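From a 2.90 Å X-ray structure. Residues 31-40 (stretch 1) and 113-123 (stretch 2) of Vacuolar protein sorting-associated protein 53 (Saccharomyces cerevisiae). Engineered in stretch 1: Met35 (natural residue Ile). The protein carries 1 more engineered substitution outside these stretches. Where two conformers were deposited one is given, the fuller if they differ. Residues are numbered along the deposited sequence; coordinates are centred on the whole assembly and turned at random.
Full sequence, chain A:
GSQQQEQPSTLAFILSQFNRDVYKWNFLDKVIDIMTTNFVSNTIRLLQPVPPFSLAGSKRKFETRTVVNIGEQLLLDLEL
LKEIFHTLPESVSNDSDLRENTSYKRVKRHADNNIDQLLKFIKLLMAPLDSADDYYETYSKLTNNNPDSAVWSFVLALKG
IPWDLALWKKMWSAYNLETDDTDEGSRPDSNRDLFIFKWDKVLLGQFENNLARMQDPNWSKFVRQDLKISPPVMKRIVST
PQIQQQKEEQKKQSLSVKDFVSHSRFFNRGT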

# COMPACT_ATOMS: atom_id res chain seq x y z
N VAL A 31 -8.02 -14.35 8.80
CA VAL A 31 -7.08 -13.77 9.74
C VAL A 31 -5.96 -13.09 8.94
O VAL A 31 -5.67 -11.91 9.11
CB VAL A 31 -6.52 -14.81 10.66
CG1 VAL A 31 -5.69 -14.18 11.65
CG2 VAL A 31 -7.64 -15.44 11.35
N ILE A 32 -5.39 -13.82 8.01
CA ILE A 32 -4.38 -13.21 7.18
C ILE A 32 -4.83 -11.87 6.61
O ILE A 32 -4.16 -10.88 6.86
CB ILE A 32 -3.93 -14.13 6.07
CG1 ILE A 32 -3.12 -15.28 6.67
CG2 ILE A 32 -3.11 -13.32 5.05
CD1 ILE A 32 -2.92 -16.39 5.72
N ASP A 33 -5.94 -11.83 5.86
CA ASP A 33 -6.40 -10.55 5.27
C ASP A 33 -6.67 -9.45 6.30
O ASP A 33 -6.38 -8.29 6.05
CB ASP A 33 -7.62 -10.70 4.36
CG ASP A 33 -7.33 -11.50 3.04
OD1 ASP A 33 -8.31 -12.09 2.49
OD2 ASP A 33 -6.18 -11.53 2.53
N ILE A 34 -7.22 -9.80 7.46
CA ILE A 34 -7.48 -8.83 8.51
C ILE A 34 -6.17 -8.18 8.91
O ILE A 34 -6.02 -6.94 8.84
CB ILE A 34 -8.16 -9.52 9.70
CG1 ILE A 34 -9.62 -9.78 9.36
CG2 ILE A 34 -8.13 -8.67 10.93
CD1 ILE A 34 -10.24 -10.83 10.15
N MSE A 35 -5.18 -9.00 9.28
CA MSE A 35 -3.88 -8.48 9.66
C MSE A 35 -3.26 -7.66 8.54
O MSE A 35 -2.65 -6.63 8.79
CB MSE A 35 -2.93 -9.58 10.10
CG MSE A 35 -3.39 -10.32 11.32
SE MSE A 35 -3.80 -9.19 12.86
CE MSE A 35 -2.06 -8.28 13.03
N THR A 36 -3.42 -8.08 7.29
CA THR A 36 -2.83 -7.29 6.23
C THR A 36 -3.49 -5.89 6.13
O THR A 36 -2.83 -4.84 5.95
CB THR A 36 -3.02 -7.99 4.92
OG1 THR A 36 -2.36 -9.25 4.98
CG2 THR A 36 -2.41 -7.18 3.83
N THR A 37 -4.82 -5.89 6.23
CA THR A 37 -5.57 -4.68 6.20
C THR A 37 -5.17 -3.80 7.34
O THR A 37 -4.95 -2.62 7.13
CB THR A 37 -7.05 -4.98 6.28
OG1 THR A 37 -7.38 -5.82 5.18
CG2 THR A 37 -7.87 -3.72 6.14
N ASN A 38 -5.04 -4.32 8.55
CA ASN A 38 -4.60 -3.40 9.59
C ASN A 38 -3.24 -2.80 9.35
O ASN A 38 -3.00 -1.63 9.64
CB ASN A 38 -4.69 -3.94 11.01
CG ASN A 38 -6.10 -4.06 11.44
OD1 ASN A 38 -6.62 -3.18 12.12
ND2 ASN A 38 -6.79 -5.07 10.94
N PHE A 39 -2.35 -3.61 8.80
CA PHE A 39 -1.03 -3.13 8.60
C PHE A 39 -1.09 -1.98 7.60
O PHE A 39 -0.47 -0.91 7.80
CB PHE A 39 -0.16 -4.27 8.12
CG PHE A 39 1.29 -4.00 8.25
CD1 PHE A 39 2.03 -4.58 9.29
CD2 PHE A 39 1.94 -3.13 7.35
CE1 PHE A 39 3.41 -4.35 9.41
CE2 PHE A 39 3.30 -2.87 7.48
CZ PHE A 39 4.04 -3.49 8.50
N VAL A 40 -1.89 -2.16 6.57
CA VAL A 40 -2.01 -1.14 5.56
C VAL A 40 -2.71 0.08 6.10
O VAL A 40 -2.19 1.18 5.99
CB VAL A 40 -2.70 -1.67 4.34
CG1 VAL A 40 -3.02 -0.57 3.37
CG2 VAL A 40 -1.79 -2.64 3.71
N ASN A 113 1.95 -14.21 -0.41
CA ASN A 113 1.52 -13.21 -1.35
C ASN A 113 1.34 -11.85 -0.67
O ASN A 113 1.93 -10.86 -1.10
CB ASN A 113 0.27 -13.70 -2.06
CG ASN A 113 -0.25 -12.72 -3.10
OD1 ASN A 113 0.38 -11.70 -3.41
ND2 ASN A 113 -1.42 -13.05 -3.66
N ASN A 114 0.56 -11.81 0.40
CA ASN A 114 0.34 -10.54 1.12
C ASN A 114 1.64 -9.89 1.67
O ASN A 114 1.83 -8.67 1.57
CB ASN A 114 -0.66 -10.70 2.27
CG ASN A 114 -2.10 -10.97 1.80
OD1 ASN A 114 -2.33 -11.56 0.75
ND2 ASN A 114 -3.07 -10.56 2.62
N ILE A 115 2.50 -10.70 2.26
CA ILE A 115 3.78 -10.20 2.71
C ILE A 115 4.52 -9.51 1.54
O ILE A 115 4.98 -8.36 1.69
CB ILE A 115 4.63 -11.32 3.24
CG1 ILE A 115 3.99 -11.93 4.47
CG2 ILE A 115 6.00 -10.81 3.61
CD1 ILE A 115 3.89 -10.95 5.62
N ASP A 116 4.62 -10.18 0.39
CA ASP A 116 5.28 -9.57 -0.77
C ASP A 116 4.73 -8.16 -1.03
O ASP A 116 5.51 -7.19 -1.17
CB ASP A 116 5.20 -10.42 -2.05
CG ASP A 116 6.18 -11.66 -2.05
OD1 ASP A 116 6.86 -11.93 -1.03
OD2 ASP A 116 6.26 -12.37 -3.10
N GLN A 117 3.42 -8.03 -1.04
CA GLN A 117 2.86 -6.72 -1.34
C GLN A 117 3.28 -5.69 -0.32
O GLN A 117 3.77 -4.58 -0.67
CB GLN A 117 1.37 -6.76 -1.40
CG GLN A 117 0.86 -7.83 -2.30
CD GLN A 117 -0.65 -7.73 -2.48
OE1 GLN A 117 -1.32 -8.72 -2.79
NE2 GLN A 117 -1.19 -6.52 -2.25
N LEU A 118 3.10 -6.05 0.94
CA LEU A 118 3.48 -5.17 1.99
C LEU A 118 4.93 -4.72 1.77
O LEU A 118 5.26 -3.51 1.77
CB LEU A 118 3.30 -5.88 3.31
CG LEU A 118 1.81 -6.02 3.69
CD1 LEU A 118 1.64 -6.68 5.04
CD2 LEU A 118 1.12 -4.63 3.70
N LEU A 119 5.77 -5.71 1.50
CA LEU A 119 7.19 -5.48 1.31
C LEU A 119 7.38 -4.45 0.23
O LEU A 119 8.06 -3.46 0.42
CB LEU A 119 7.94 -6.78 1.02
CG LEU A 119 9.49 -6.65 1.03
CD1 LEU A 119 10.08 -5.96 2.26
CD2 LEU A 119 10.21 -8.00 0.83
N LYS A 120 6.72 -4.64 -0.87
CA LYS A 120 6.89 -3.67 -1.91
C LYS A 120 6.42 -2.29 -1.47
O LYS A 120 7.10 -1.29 -1.68
CB LYS A 120 6.12 -4.12 -3.13
CG LYS A 120 6.79 -5.30 -3.79
CD LYS A 120 5.85 -5.93 -4.75
CE LYS A 120 6.57 -6.95 -5.57
NZ LYS A 120 5.56 -7.47 -6.50
N PHE A 121 5.27 -2.26 -0.86
CA PHE A 121 4.75 -1.02 -0.44
C PHE A 121 5.74 -0.28 0.42
O PHE A 121 6.03 0.90 0.20
CB PHE A 121 3.52 -1.28 0.36
CG PHE A 121 2.91 -0.05 0.90
CD1 PHE A 121 2.78 1.08 0.09
CD2 PHE A 121 2.40 -0.04 2.19
CE1 PHE A 121 2.20 2.24 0.58
CE2 PHE A 121 1.80 1.12 2.70
CZ PHE A 121 1.69 2.26 1.88
N ILE A 122 6.27 -0.96 1.43
CA ILE A 122 7.24 -0.33 2.31
C ILE A 122 8.50 0.06 1.56
O ILE A 122 8.99 1.19 1.74
CB ILE A 122 7.64 -1.26 3.43
CG1 ILE A 122 6.42 -1.55 4.30
CG2 ILE A 122 8.79 -0.67 4.26
CD1 ILE A 122 6.57 -2.84 5.05
N LYS A 123 9.04 -0.86 0.75
CA LYS A 123 10.27 -0.56 -0.02
C LYS A 123 10.06 0.74 -0.77
O LYS A 123 10.97 1.59 -0.88
CB LYS A 123 10.64 -1.68 -1.01
CG LYS A 123 11.48 -2.80 -0.44
CD LYS A 123 12.08 -3.72 -1.53
CE LYS A 123 13.16 -4.63 -0.88
NZ LYS A 123 13.61 -5.86 -1.60

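Two helical segments of one chain, far apart in sequence, run side by side in the same direction, their axes only 7° from parallel and 10.7 Å apart at closest approach. That spacing leaves room for side chains between the backbones, and the register is marked by two pairs: Thr36 lies beside Asn114, with CA of Thr36 6.8 Å from CA of Asn114, and one helical turn later Val40 lies beside Leu118. The first pairing is polar and the second apolar, and the contact divides accordingly.

Val31 takes no part. Ile32 opens the contact, its CA-to-CB bond pointing toward the other helix. Its CG2 packs 3.7 Å from ND2 of Asn114, so a methyl group lines one flank of an amide whose hydrogens are committed elsewhere. Asp33 begins on the wrong side, with CB directed away, yet at chi1 m the end of its side chain comes back within reach. ND2 of Asn114 donates to OD2 of Asp33 at 3.3 Å; the bond is long though fairly straight, and the position of that oxygen is less certain than most, so it is best read as the lesser anchor.

Ile34 and Met35 add nothing across the gap. Met35 is an engineered selenomethionine, exposed, and the end of its side chain leads away from stretch 2.

Thr36 is the polar centre. ND2 of Asn114 donates to OG1 of Thr36 at 2.8 Å with an almost linear N-H...O angle of 178°. The same hydroxyl, at chi1 m, donates to the backbone O of Ile32 at 3.1 Å, one turn back. The rule is economical: the threonine spends its hydrogen on its own helix and offers its oxygen to the neighbour, so a buried hydroxyl is used both ways. The Asn114 amide nitrogen, in turn, serves two acceptors on the opposing helix, Asp33 and Thr36, three residues apart and therefore on nearby parts of the helix surface. From the other branch of Thr36, CG2 reaches toward Leu118, with its CD1 4.3 Å away, a loose contact that leads into the apolar part.

Thr37 points away and turns its OG1 to the backbone O of Asp33 at 2.8 Å; Asn38 likewise satisfies its own helix, from ND2 to O of Ile34 at 2.9 Å. Both of these polar side chains, outside the contact, close onto the backbone of their own helix.

Phe39, at chi1 t, spans two positions of the other helix. Its CD2 lies 4.0 Å from CD2 of Leu118 and its CE2 4.1 Å from CD1 of Ile122, so a single ring bridges residues one turn apart, meeting both methyls obliquely. Val40 points sideways, but its CG2 comes to 3.5 Å from CD2 of Leu118, the tightest of the apolar approaches. Leu118 thus touches Thr36, Phe39 and Val40, and one of its methyls, CD2, makes the closest contact with both Phe39 and Val40.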